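RagB/SusD domain protein (Flavobacterium johnsoniae, PDB 5J90) binds chitin as a SusD-like protein of a polysaccharide utilization locus, probably helping to capture chitin or its fragments at the outer membrane for uptake. Local coordinates at residues Phe234-Val239 / Phe337-Gly342; Asn331-Tyr336 / Trp425-Pro430; Met212-Val215 / Ala220-Lys223. All blocks are in the same frame, centred on the assembly; numbering follows the deposited sequence.

Contact 1 of 3, residues Phe234-Val239 / Phe337-Gly342; sequences FGVMLV and FLRAEG. With EDO (1,2-ethanediol), chain F.
Val236 and Arg339 meet through carbon alone: CG2 of the valine lies 3.6 Å from CD of the arginine, the two side chains lying alongside and running opposite ways. Leu238 crosses the same arginine at about a right angle and brings its CD2 to 3.6 Å from Arg339 NH1, oblique to the guanidinium. Arginine suits this place because its long methylene chain gives the valine an apolar flank while its charged head reaches on to polar partners. A bend at chi3 (69°) turns that head out of line with the rest of the chain.

The segments share no direct hydrogen bond, and a water joins them instead. It donates to Met237 O at 2.8 Å and accepts from Arg339 NH1 at 2.9 Å, lying in the guanidinium plane at its edge. The other nitrogens are held elsewhere, NE by Met349 O and NH2, weakly, by Gly350 O, which helps to fix the rotation of the head.

In the SusD-type fold, rich in helices, this contact ties the loop between helix 219-231 and strand 244-247 to helix 332-344. Thr205 and Asn204, on helix 196-213, hold the loop's backbone from another quarter.

An ethanediol, probably from the crystallisation liquor, occupies the angle between loop and arginine. Val236 N donates to its O2 at 3.0 Å (N-H...O 159°), and its C2 sits 3.9 Å above the centre of one guanidinium face. Gly235, just before, has a positive phi of 58°, which a residue without a side chain adopts readily.

Contact 2 of 3, residues Asn331-Tyr336 / Trp425-Pro430; sequences NAAEAY and WIAGFP
Ala333 and Ala427 touch methyl to methyl, CB to CB at 3.9 Å, where helix 332-344 passes the end of helix 413-428. Their CA atoms are 6.7 Å apart, a separation that small side chains permit. Ser364 of helix 353-368 touches both alanines, so three helices of the SusD-like fold converge on this buried point.

Beyond this apolar spot, toward the helix ends, direct packing gives way to polar atoms and water. Asn331, near the start of helix 332-344, has CG anti to the carbonyl carbon (chi1 -60°) and extends its amide toward the last turn of the other helix. There ND2 lies 3.1 Å from Ala427 O and 4.1 Å from Gly428 CA; glycine presents only its backbone to the amide. A water accepts from Asn331 ND2 at 3.0 Å and donates to Phe429 O at 2.9 Å, bridging the segments where the chain runs on toward the cis peptide before Pro430.

Asparagine fits because its amide can both give and receive: OD1 is engaged by Gln367 NE2 while ND2 serves the water. Ala427 O, in the last turn, lacks the backbone donor of a following turn, and Arg368 NH2 donates to it and to Phe429 O in the chain just beyond. The polar side is thus held by Arg368, Gln367 and one water: neutral amide, carbonyl and water, with a single charge brought from outside.

Contact 3 of 3, residues Met212-Val215 / Ala220-Lys223; sequences MRIV and ALAK
Val215 and Ala222 bring their CA atoms to within 5.1 Å, as the chain leaving helix 196-213 turns and comes back as helix 219-231. Ile214 is the first residue to depart from helical geometry, at phi/psi -98°/14°, while Val215 N still bonds to Met212 O at 3.2 Å. No hydrogen bond joins the two segments; side chains make the contact.

Ala222 is the small residue that permits the close approach. Its CB points at the departing chain and rests 3.6 Å from Val215 CA, with Val215 CB 4.0 Å away. Ile214 packs alongside: CG1 lies 3.9 Å from Ala222 CB, and CD1 reaches 3.8 Å from Leu221 CD2 as the two branched chains meet at a slant. With chi1 at 67°, CG1 stands between the backbone N and the carbonyl carbon, which carries CD1 toward the leucine. Replacing Ile214 with an alanine would probably open a gap beside Leu221 and Ala222 and also deprive Tyr158, Phe162 and Trp500 of an apolar neighbour.

These aromatic residues touch the isoleucine from helix 154-177 and a loop, whereas Trp347 touches Val215, so the turn is set into the body of the protein. Two consecutive helices joined by a short connection and packed at their adjoining ends form an antiparallel helical hairpin, and such helix pairs are in keeping with the place of the SusD family in the TPR clan.

How the contacts relate
Helix 332-344 joins contacts 1 and 2, whose centres are 11 Å apart: its first turn meets 425-430 and its next turns face the loop 234-239. They also touch directly, Tyr336 OH lying 2.6 Å from Leu238 O in a probable hydrogen bond, with Met237 SD packed 3.8 Å from Ala332 N. Contact 3 lies 15 Å from contact 1, centre to centre, and reaches it through Met212, whose CE packs 3.4 Å from Leu338 O. Contacts 2 and 3 stay apart, about 6 Å between nearest atoms. Ethanediol sits at contact 1 alone, and as a probable crystallisation additive it is no evidence of where chitin binds.

Contact 1 of 3, residues Phe234-Val239 / Phe337-Gly342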
# COMPACT_ATOMS: atom_id res chain seq x y z
N PHE A 234 -10.26 33.01 1.50
CA PHE A 234 -11.39 32.80 2.39
C PHE A 234 -11.12 31.73 3.45
O PHE A 234 -11.91 31.55 4.39
CB PHE A 234 -12.66 32.50 1.59
CG PHE A 234 -12.99 33.56 0.58
CD1 PHE A 234 -13.19 34.87 0.99
CD2 PHE A 234 -13.07 33.27 -0.77
CE1 PHE A 234 -13.48 35.87 0.07
CE2 PHE A 234 -13.36 34.26 -1.69
CZ PHE A 234 -13.57 35.56 -1.27
N GLY A 235 -10.01 31.02 3.29
CA GLY A 235 -9.61 29.98 4.23
C GLY A 235 -10.62 28.86 4.41
O GLY A 235 -11.47 28.62 3.54
N VAL A 236 -10.51 28.17 5.53
CA VAL A 236 -11.39 27.04 5.81
C VAL A 236 -12.46 27.41 6.85
O VAL A 236 -12.47 28.54 7.38
CB VAL A 236 -10.60 25.77 6.21
CG1 VAL A 236 -9.66 25.34 5.07
CG2 VAL A 236 -9.82 25.97 7.52
N MET A 237 -13.39 26.50 7.11
CA MET A 237 -14.47 26.78 8.06
C MET A 237 -13.92 27.26 9.40
O MET A 237 -12.94 26.71 9.91
CB MET A 237 -15.30 25.52 8.30
CG MET A 237 -15.99 24.98 7.07
SD MET A 237 -16.85 23.46 7.48
CE MET A 237 -17.46 23.03 5.85
N LEU A 238 -14.59 28.26 9.98
CA LEU A 238 -14.20 28.81 11.28
C LEU A 238 -15.33 28.80 12.30
O LEU A 238 -15.10 28.62 13.49
CB LEU A 238 -13.70 30.25 11.15
CG LEU A 238 -12.35 30.45 10.47
CD1 LEU A 238 -12.00 31.93 10.53
CD2 LEU A 238 -11.29 29.63 11.17
N VAL A 239 -16.56 29.01 11.84
CA VAL A 239 -17.70 29.07 12.73
C VAL A 239 -18.75 28.08 12.25
O VAL A 239 -18.71 27.64 11.09
CB VAL A 239 -18.31 30.49 12.83
CG1 VAL A 239 -17.29 31.48 13.39
CG2 VAL A 239 -18.84 30.96 11.48
N PHE A 337 -9.88 20.22 13.58
CA PHE A 337 -9.13 18.99 13.84
C PHE A 337 -8.20 18.64 12.68
O PHE A 337 -7.13 18.06 12.89
CB PHE A 337 -10.07 17.83 14.18
CG PHE A 337 -10.85 18.05 15.45
CD1 PHE A 337 -10.20 18.35 16.65
CD2 PHE A 337 -12.24 17.97 15.45
CE1 PHE A 337 -10.93 18.55 17.83
CE2 PHE A 337 -12.96 18.18 16.63
CZ PHE A 337 -12.30 18.46 17.81
N LEU A 338 -8.59 19.00 11.46
CA LEU A 338 -7.70 18.85 10.31
C LEU A 338 -6.50 19.78 10.48
O LEU A 338 -5.36 19.35 10.29
CB LEU A 338 -8.45 19.18 9.02
CG LEU A 338 -9.34 18.04 8.52
CD1 LEU A 338 -10.31 18.58 7.49
CD2 LEU A 338 -8.49 16.93 7.92
N ARG A 339 -6.75 21.04 10.83
CA ARG A 339 -5.66 21.98 11.04
C ARG A 339 -4.77 21.56 12.21
O ARG A 339 -3.55 21.72 12.14
CB ARG A 339 -6.20 23.40 11.25
CG ARG A 339 -6.82 24.02 9.99
CD ARG A 339 -7.67 25.24 10.35
NE ARG A 339 -6.84 26.34 10.81
CZ ARG A 339 -7.26 27.38 11.52
NH1 ARG A 339 -8.53 27.50 11.92
NH2 ARG A 339 -6.39 28.31 11.85
N ALA A 340 -5.37 21.01 13.27
CA ALA A 340 -4.59 20.53 14.41
C ALA A 340 -3.61 19.45 13.99
O ALA A 340 -2.43 19.49 14.35
CB ALA A 340 -5.51 20.03 15.53
N GLU A 341 -4.08 18.47 13.21
CA GLU A 341 -3.19 17.44 12.72
C GLU A 341 -2.13 18.03 11.78
O GLU A 341 -0.95 17.64 11.85
CB GLU A 341 -3.98 16.35 11.99
CG GLU A 341 -3.04 15.30 11.41
CD GLU A 341 -3.72 14.09 10.80
OE1 GLU A 341 -4.97 13.98 10.85
OE2 GLU A 341 -2.98 13.24 10.26
N GLY A 342 -2.52 18.95 10.91
CA GLY A 342 -1.56 19.62 10.05
C GLY A 342 -0.48 20.32 10.86
O GLY A 342 0.70 20.30 10.48
C1 EDO F . -8.32 30.44 8.96
O1 EDO F . -9.03 31.53 8.35
C2 EDO F . -8.63 29.14 8.23
O2 EDO F . -8.06 29.17 6.92
O HOH W 1 -10.83 25.74 11.42

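Contact 2 of 3, residues Asn331-Tyr336 / Trp425-Pro430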
# COMPACT_ATOMS: atom_id res chain seq x y z
N ASN A 331 -18.78 19.40 9.42
CA ASN A 331 -18.89 20.42 10.46
C ASN A 331 -17.65 21.29 10.55
O ASN A 331 -16.55 20.84 10.26
CB ASN A 331 -19.08 19.77 11.83
CG ASN A 331 -20.31 18.91 11.92
OD1 ASN A 331 -21.38 19.29 11.43
ND2 ASN A 331 -20.18 17.77 12.57
N ALA A 332 -17.83 22.53 11.01
CA ALA A 332 -16.68 23.39 11.26
C ALA A 332 -15.66 22.73 12.19
O ALA A 332 -14.45 22.95 12.03
CB ALA A 332 -17.16 24.73 11.82
N ALA A 333 -16.11 21.94 13.16
CA ALA A 333 -15.17 21.28 14.07
C ALA A 333 -14.11 20.48 13.33
O ALA A 333 -12.93 20.50 13.70
CB ALA A 333 -15.91 20.40 15.07
N GLU A 334 -14.52 19.79 12.26
CA GLU A 334 -13.58 19.00 11.48
C GLU A 334 -12.46 19.85 10.91
O GLU A 334 -11.32 19.41 10.85
CB GLU A 334 -14.31 18.29 10.32
CG GLU A 334 -13.34 17.48 9.45
CD GLU A 334 -13.99 16.70 8.33
OE1 GLU A 334 -15.22 16.50 8.35
OE2 GLU A 334 -13.24 16.28 7.42
N ALA A 335 -12.76 21.08 10.49
CA ALA A 335 -11.72 21.96 9.97
C ALA A 335 -10.65 22.24 11.03
O ALA A 335 -9.46 22.28 10.71
CB ALA A 335 -12.33 23.24 9.44
N TYR A 336 -11.07 22.44 12.28
CA TYR A 336 -10.11 22.65 13.36
C TYR A 336 -9.27 21.40 13.62
O TYR A 336 -8.06 21.52 13.85
CB TYR A 336 -10.81 23.07 14.65
CG TYR A 336 -11.32 24.50 14.61
CD1 TYR A 336 -12.66 24.77 14.35
CD2 TYR A 336 -10.45 25.57 14.82
CE1 TYR A 336 -13.13 26.08 14.32
CE2 TYR A 336 -10.91 26.87 14.78
CZ TYR A 336 -12.25 27.12 14.53
OH TYR A 336 -12.69 28.42 14.49
N TRP A 425 -13.76 12.28 15.75
CA TRP A 425 -14.72 11.19 15.64
C TRP A 425 -16.00 11.52 16.42
O TRP A 425 -17.11 11.36 15.89
CB TRP A 425 -14.04 9.92 16.14
CG TRP A 425 -14.80 8.62 16.13
CD1 TRP A 425 -14.86 7.70 15.12
CD2 TRP A 425 -15.51 8.03 17.24
NE1 TRP A 425 -15.59 6.60 15.51
CE2 TRP A 425 -16.01 6.79 16.80
CE3 TRP A 425 -15.80 8.46 18.54
CZ2 TRP A 425 -16.76 5.95 17.63
CZ3 TRP A 425 -16.55 7.62 19.36
CH2 TRP A 425 -17.02 6.39 18.90
N ILE A 426 -15.87 12.00 17.65
CA ILE A 426 -17.07 12.37 18.41
C ILE A 426 -17.85 13.48 17.70
O ILE A 426 -19.07 13.41 17.56
CB ILE A 426 -16.77 12.79 19.87
CG1 ILE A 426 -16.13 11.63 20.64
CG2 ILE A 426 -18.06 13.24 20.58
CD1 ILE A 426 -15.54 12.04 22.00
N ALA A 427 -17.14 14.52 17.25
CA ALA A 427 -17.78 15.67 16.63
C ALA A 427 -18.52 15.34 15.33
O ALA A 427 -19.51 16.00 15.01
CB ALA A 427 -16.74 16.78 16.38
N GLY A 428 -18.05 14.34 14.59
CA GLY A 428 -18.60 14.05 13.28
C GLY A 428 -19.83 13.15 13.27
O GLY A 428 -20.41 12.94 12.21
N PHE A 429 -20.23 12.64 14.43
CA PHE A 429 -21.42 11.80 14.52
C PHE A 429 -22.61 12.57 13.97
O PHE A 429 -22.74 13.77 14.24
CB PHE A 429 -21.66 11.41 15.99
CG PHE A 429 -22.85 10.52 16.19
CD1 PHE A 429 -24.09 11.06 16.53
CD2 PHE A 429 -22.75 9.15 16.02
CE1 PHE A 429 -25.19 10.24 16.71
CE2 PHE A 429 -23.85 8.33 16.19
CZ PHE A 429 -25.08 8.88 16.54
N PRO A 430 -23.50 11.90 13.20
CA PRO A 430 -23.60 10.48 12.86
C PRO A 430 -23.05 10.13 11.46
O PRO A 430 -23.45 9.11 10.88
CB PRO A 430 -25.11 10.26 12.86
CG PRO A 430 -25.63 11.52 12.25
CD PRO A 430 -24.70 12.63 12.74
O HOH W 2 -22.31 15.74 12.14

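Contact 3 of 3, residues Met212-Val215 / Ala220-Lys223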
# COMPACT_ATOMS: atom_id res chain seq x y z
N MET A 212 -5.34 15.64 3.79
CA MET A 212 -4.91 14.85 4.93
C MET A 212 -5.11 13.37 4.66
O MET A 212 -4.33 12.54 5.12
CB MET A 212 -5.65 15.28 6.21
CG MET A 212 -4.87 14.95 7.48
SD MET A 212 -3.31 15.87 7.63
CE MET A 212 -3.93 17.54 7.83
N ARG A 213 -6.15 13.02 3.89
CA ARG A 213 -6.38 11.62 3.54
C ARG A 213 -5.15 10.96 2.93
O ARG A 213 -4.91 9.78 3.18
CB ARG A 213 -7.55 11.49 2.56
CG ARG A 213 -7.95 10.04 2.29
CD ARG A 213 -9.00 9.55 3.29
NE ARG A 213 -10.32 10.08 2.94
CZ ARG A 213 -11.10 10.79 3.73
NH1 ARG A 213 -12.27 11.23 3.27
NH2 ARG A 213 -10.75 11.09 4.99
N ILE A 214 -4.41 11.72 2.13
CA ILE A 214 -3.32 11.13 1.35
C ILE A 214 -1.95 11.33 2.00
O ILE A 214 -0.93 11.08 1.36
CB ILE A 214 -3.32 11.63 -0.12
CG1 ILE A 214 -2.98 13.12 -0.21
CG2 ILE A 214 -4.68 11.33 -0.76
CD1 ILE A 214 -2.71 13.59 -1.64
N VAL A 215 -1.91 11.72 3.27
CA VAL A 215 -0.62 12.04 3.89
C VAL A 215 0.34 10.85 4.01
O VAL A 215 1.56 11.05 4.02
CB VAL A 215 -0.82 12.76 5.25
CG1 VAL A 215 -1.30 11.79 6.32
CG2 VAL A 215 0.48 13.44 5.68
N ALA A 220 4.09 14.74 0.28
CA ALA A 220 4.41 16.00 -0.38
C ALA A 220 3.17 16.67 -0.97
O ALA A 220 2.97 17.87 -0.81
CB ALA A 220 5.49 15.80 -1.46
N LEU A 221 2.32 15.89 -1.64
CA LEU A 221 1.11 16.45 -2.22
C LEU A 221 0.10 16.80 -1.14
O LEU A 221 -0.60 17.81 -1.24
CB LEU A 221 0.47 15.47 -3.21
CG LEU A 221 -0.76 16.01 -3.95
CD1 LEU A 221 -0.41 17.25 -4.76
CD2 LEU A 221 -1.34 14.93 -4.87
N ALA A 222 0.04 15.98 -0.09
CA ALA A 222 -0.80 16.29 1.06
C ALA A 222 -0.47 17.66 1.62
O ALA A 222 -1.37 18.49 1.83
CB ALA A 222 -0.63 15.22 2.13
N LYS A 223 0.81 17.92 1.83
CA LYS A 223 1.22 19.20 2.38
C LYS A 223 0.87 20.35 1.44
O LYS A 223 0.34 21.39 1.88
CB LYS A 223 2.72 19.18 2.67
CG LYS A 223 3.26 20.50 3.22
CD LYS A 223 4.75 20.34 3.54
CE LYS A 223 5.37 21.64 4.06
NZ LYS A 223 5.34 22.71 3.04